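Stringent starvation protein A homolog (PDB 3LYK) probably forms an equimolar complex with the RNA polymerase holoenzyme, but not with the core enzyme, and belongs to the glutathione S-transferase superfamily. Local coordinates at residues D95-Y107 with F145-V157. Sequence-based numbering, arbitrary orientation.
Sequences DRLLMLRIEQDWY and FMNEEFGLVDCYV
Tyr156 lays one face of its ring against Met99, a selenomethionine. The two side chains cross at about a right angle. Met99 CG, anti to its own carbonyl carbon (chi1 -77°), sits over that face, 3.9 Å from the ring centroid, a CH-pi contact. The chain stays extended at chi2, and Met99 SE meets the ring obliquely, 3.5 Å from Tyr156 CE1, in a Met-aromatic contact. SE also touches Leu152 CB. Glu103 CG lies at the edge of the Tyr156 ring, while its carboxylate OE2 is hydrogen-bonded to Tyr17 OH. Ile102 and Tyr107 complete the hole that holds the Tyr156 knob.

One turn earlier, Val153 is a second knob, set among Asp95, Leu98, Met99 and Ile102. Its two methyls divide the work. Val153 CG2 presses on Asp95 CB at 3.7 Å, and CG1 reaches Leu98 and Ile102. Ile102 CD1 also meets Val157 CG2 at 3.6 Å, and that methyl lies over a face of the Phe145 ring. Leu98 CD1 comes to the edge of the same ring, while CD2 packs on Met146 CG.

Polar bonds close both ends. Asn147 ND2 gives a nearly straight bond (175°) to Asp95 OD1, 3.1 Å long, arriving from above the carboxylate plane, with the two flat groups nearly perpendicular. At the other end Tyr107 OH donates to Tyr156 O at 2.7 Å, in the carbonyl plane and on a lone pair. Gln20 of helix 16-27 also bonds this hydroxyl. Within 145-157, Asp154 ties the loop to the helix by accepting from Phe145 N and Gly151 N.

The axes of 95-107 and 152-157 come within 9.5 Å and run nearly parallel (8°). Such knobs-into-holes packing between helices 89-115 and 152-165 forms part of the buried core of the all-helical C-terminal domain of the GST fold.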
# COMPACT_ATOMS: atom_id res chain seq x y z
N ASP B 95 9.63 -4.66 7.04
CA ASP B 95 8.71 -3.76 7.78
C ASP B 95 7.43 -3.48 7.02
O ASP B 95 6.34 -3.42 7.62
CB ASP B 95 9.40 -2.44 8.12
CG ASP B 95 10.40 -2.61 9.24
OD1 ASP B 95 10.44 -3.72 9.84
OD2 ASP B 95 11.15 -1.66 9.53
N ARG B 96 7.56 -3.26 5.71
CA ARG B 96 6.38 -3.05 4.88
C ARG B 96 5.46 -4.26 4.89
O ARG B 96 4.21 -4.12 4.91
CB ARG B 96 6.78 -2.70 3.43
CG ARG B 96 7.27 -1.23 3.25
CD ARG B 96 7.30 -0.85 1.80
NE ARG B 96 7.81 0.51 1.65
CZ ARG B 96 9.03 0.81 1.19
NH1 ARG B 96 9.88 -0.17 0.82
NH2 ARG B 96 9.40 2.08 1.07
N LEU B 97 6.05 -5.45 4.82
CA LEU B 97 5.25 -6.68 4.78
C LEU B 97 4.54 -6.90 6.13
O LEU B 97 3.36 -7.29 6.18
CB LEU B 97 6.13 -7.88 4.44
CG LEU B 97 5.30 -9.09 4.01
CD1 LEU B 97 4.50 -8.78 2.77
CD2 LEU B 97 6.16 -10.34 3.77
N LEU B 98 5.26 -6.62 7.21
CA LEU B 98 4.71 -6.67 8.57
C LEU B 98 3.51 -5.74 8.72
O LEU B 98 2.47 -6.14 9.25
CB LEU B 98 5.82 -6.27 9.54
CG LEU B 98 5.90 -6.77 10.96
CD1 LEU B 98 5.34 -8.19 11.04
CD2 LEU B 98 7.38 -6.76 11.32
N MSE B 99 3.63 -4.54 8.18
CA MSE B 99 2.56 -3.57 8.24
C MSE B 99 1.34 -4.03 7.50
O MSE B 99 0.20 -3.94 8.02
CB MSE B 99 3.04 -2.20 7.70
CG MSE B 99 3.93 -1.47 8.75
SE MSE B 99 4.63 0.23 8.05
CE MSE B 99 6.37 -0.20 7.34
N LEU B 100 1.55 -4.52 6.28
CA LEU B 100 0.47 -5.03 5.47
C LEU B 100 -0.27 -6.13 6.21
O LEU B 100 -1.51 -6.16 6.19
CB LEU B 100 0.99 -5.60 4.15
CG LEU B 100 -0.08 -6.36 3.34
CD1 LEU B 100 -1.09 -5.38 2.80
CD2 LEU B 100 0.56 -7.14 2.14
N ARG B 101 0.47 -7.02 6.84
CA ARG B 101 -0.12 -8.16 7.54
C ARG B 101 -0.88 -7.74 8.81
O ARG B 101 -1.96 -8.29 9.10
CB ARG B 101 0.94 -9.18 7.90
CG ARG B 101 1.48 -9.96 6.65
CD ARG B 101 2.59 -10.92 7.01
NE ARG B 101 2.21 -11.73 8.16
CZ ARG B 101 2.96 -11.92 9.24
NH1 ARG B 101 4.17 -11.39 9.31
NH2 ARG B 101 2.49 -12.64 10.25
N ILE B 102 -0.33 -6.78 9.56
CA ILE B 102 -1.05 -6.22 10.69
C ILE B 102 -2.39 -5.68 10.25
O ILE B 102 -3.43 -6.09 10.77
CB ILE B 102 -0.20 -5.17 11.45
CG1 ILE B 102 0.93 -5.92 12.13
CG2 ILE B 102 -1.08 -4.37 12.46
CD1 ILE B 102 2.12 -5.05 12.49
N GLU B 103 -2.36 -4.84 9.24
CA GLU B 103 -3.53 -4.22 8.68
C GLU B 103 -4.53 -5.26 8.13
O GLU B 103 -5.74 -5.14 8.37
CB GLU B 103 -3.10 -3.26 7.58
CG GLU B 103 -3.97 -2.05 7.42
CD GLU B 103 -5.03 -2.24 6.38
OE1 GLU B 103 -4.79 -3.03 5.43
OE2 GLU B 103 -6.11 -1.62 6.49
N GLN B 104 -4.03 -6.28 7.45
CA GLN B 104 -4.89 -7.25 6.80
C GLN B 104 -5.51 -8.24 7.78
O GLN B 104 -6.70 -8.53 7.70
CB GLN B 104 -4.08 -8.03 5.74
CG GLN B 104 -4.85 -8.28 4.50
CD GLN B 104 -3.92 -8.38 3.27
OE1 GLN B 104 -3.76 -7.41 2.50
NE2 GLN B 104 -3.30 -9.54 3.09
N ASP B 105 -4.69 -8.75 8.68
CA ASP B 105 -5.09 -9.79 9.62
C ASP B 105 -5.73 -9.25 10.93
O ASP B 105 -6.74 -9.80 11.39
CB ASP B 105 -3.88 -10.65 10.03
CG ASP B 105 -3.20 -11.37 8.84
OD1 ASP B 105 -2.13 -11.98 9.06
OD2 ASP B 105 -3.71 -11.34 7.70
N TRP B 106 -5.15 -8.21 11.55
CA TRP B 106 -5.65 -7.74 12.85
C TRP B 106 -6.69 -6.64 12.77
O TRP B 106 -7.68 -6.71 13.48
CB TRP B 106 -4.52 -7.32 13.76
CG TRP B 106 -3.62 -8.43 14.15
CD1 TRP B 106 -3.87 -9.78 14.04
CD2 TRP B 106 -2.35 -8.31 14.78
NE1 TRP B 106 -2.80 -10.49 14.53
CE2 TRP B 106 -1.86 -9.62 14.99
CE3 TRP B 106 -1.57 -7.21 15.20
CZ2 TRP B 106 -0.62 -9.86 15.59
CZ3 TRP B 106 -0.35 -7.45 15.80
CH2 TRP B 106 0.13 -8.77 15.98
N TYR B 107 -6.50 -5.65 11.89
CA TYR B 107 -7.42 -4.53 11.82
C TYR B 107 -8.91 -4.88 11.59
O TYR B 107 -9.78 -4.19 12.17
CB TYR B 107 -6.92 -3.45 10.84
CG TYR B 107 -5.84 -2.50 11.39
CD1 TYR B 107 -4.92 -2.92 12.35
CD2 TYR B 107 -5.75 -1.18 10.94
CE1 TYR B 107 -3.94 -2.07 12.86
CE2 TYR B 107 -4.75 -0.31 11.43
CZ TYR B 107 -3.85 -0.78 12.40
OH TYR B 107 -2.89 0.07 12.91
N PHE B 145 8.47 -3.37 17.91
CA PHE B 145 7.84 -4.53 17.30
C PHE B 145 8.70 -5.05 16.12
O PHE B 145 8.65 -4.50 15.02
CB PHE B 145 6.42 -4.20 16.86
CG PHE B 145 5.60 -5.39 16.61
CD1 PHE B 145 4.79 -5.91 17.61
CD2 PHE B 145 5.62 -6.02 15.37
CE1 PHE B 145 3.99 -7.04 17.37
CE2 PHE B 145 4.81 -7.14 15.11
CZ PHE B 145 4.02 -7.66 16.13
N MSE B 146 9.48 -6.10 16.40
CA MSE B 146 10.41 -6.72 15.42
C MSE B 146 11.46 -5.70 15.03
O MSE B 146 11.96 -5.76 13.93
CB MSE B 146 9.68 -7.18 14.15
CG MSE B 146 8.74 -8.36 14.30
SE MSE B 146 9.80 -9.92 14.90
CE MSE B 146 10.50 -10.57 13.17
N ASN B 147 11.75 -4.74 15.90
CA ASN B 147 12.78 -3.75 15.61
C ASN B 147 13.44 -3.28 16.88
O ASN B 147 12.84 -3.34 17.96
CB ASN B 147 12.22 -2.54 14.81
CG ASN B 147 12.12 -2.83 13.29
OD1 ASN B 147 13.13 -3.02 12.62
ND2 ASN B 147 10.89 -2.93 12.76
N GLU B 148 14.68 -2.83 16.73
CA GLU B 148 15.48 -2.27 17.82
C GLU B 148 15.02 -0.87 18.18
O GLU B 148 15.15 -0.48 19.34
CB GLU B 148 16.95 -2.19 17.41
CG GLU B 148 17.61 -3.54 17.15
CD GLU B 148 17.80 -4.37 18.43
OE1 GLU B 148 17.72 -3.80 19.55
OE2 GLU B 148 18.02 -5.60 18.31
N GLU B 149 14.55 -0.10 17.18
CA GLU B 149 14.13 1.29 17.39
C GLU B 149 12.67 1.48 17.00
O GLU B 149 12.14 0.73 16.19
CB GLU B 149 14.96 2.26 16.53
CG GLU B 149 16.48 2.27 16.79
CD GLU B 149 16.81 2.92 18.12
OE1 GLU B 149 16.39 4.09 18.35
OE2 GLU B 149 17.48 2.27 18.95
N PHE B 150 12.04 2.52 17.55
CA PHE B 150 10.65 2.80 17.29
C PHE B 150 10.50 3.18 15.81
O PHE B 150 11.31 3.96 15.31
CB PHE B 150 10.21 3.99 18.15
CG PHE B 150 8.76 4.37 17.96
CD1 PHE B 150 7.76 3.71 18.65
CD2 PHE B 150 8.42 5.43 17.12
CE1 PHE B 150 6.43 4.09 18.52
CE2 PHE B 150 7.08 5.81 16.98
CZ PHE B 150 6.08 5.14 17.68
N GLY B 151 9.45 2.70 15.15
CA GLY B 151 9.29 3.03 13.73
C GLY B 151 7.86 2.90 13.28
O GLY B 151 6.95 2.71 14.12
N LEU B 152 7.66 2.96 11.95
CA LEU B 152 6.32 2.88 11.36
C LEU B 152 5.54 1.63 11.74
O LEU B 152 4.32 1.70 11.84
CB LEU B 152 6.35 3.06 9.83
CG LEU B 152 6.86 4.40 9.27
CD1 LEU B 152 6.72 4.45 7.70
CD2 LEU B 152 6.14 5.61 9.92
N VAL B 153 6.20 0.49 11.92
CA VAL B 153 5.46 -0.73 12.36
C VAL B 153 4.77 -0.49 13.73
O VAL B 153 3.61 -0.86 13.95
CB VAL B 153 6.41 -1.96 12.45
CG1 VAL B 153 5.65 -3.21 12.90
CG2 VAL B 153 7.12 -2.21 11.05
N ASP B 154 5.47 0.18 14.63
CA ASP B 154 4.90 0.54 15.95
C ASP B 154 3.74 1.53 15.79
O ASP B 154 2.79 1.49 16.58
CB ASP B 154 6.00 1.11 16.84
CG ASP B 154 7.15 0.15 16.98
OD1 ASP B 154 6.97 -0.91 17.63
OD2 ASP B 154 8.23 0.41 16.39
N CYS B 155 3.78 2.37 14.74
CA CYS B 155 2.66 3.24 14.42
C CYS B 155 1.45 2.44 13.96
O CYS B 155 0.34 2.98 13.96
CB CYS B 155 3.05 4.30 13.40
SG CYS B 155 4.39 5.36 14.03
N TYR B 156 1.64 1.18 13.56
CA TYR B 156 0.49 0.32 13.28
C TYR B 156 0.06 -0.44 14.55
O TYR B 156 -1.12 -0.62 14.77
CB TYR B 156 0.80 -0.73 12.16
CG TYR B 156 0.64 -0.22 10.74
CD1 TYR B 156 1.52 0.73 10.22
CD2 TYR B 156 -0.39 -0.69 9.91
CE1 TYR B 156 1.39 1.23 8.94
CE2 TYR B 156 -0.53 -0.18 8.57
CZ TYR B 156 0.37 0.77 8.12
OH TYR B 156 0.29 1.29 6.85
N VAL B 157 1.01 -0.94 15.32
CA VAL B 157 0.66 -1.75 16.48
C VAL B 157 0.08 -0.90 17.65
O VAL B 157 -0.96 -1.26 18.21
CB VAL B 157 1.87 -2.64 16.94
CG1 VAL B 157 1.50 -3.49 18.14
CG2 VAL B 157 2.34 -3.58 15.77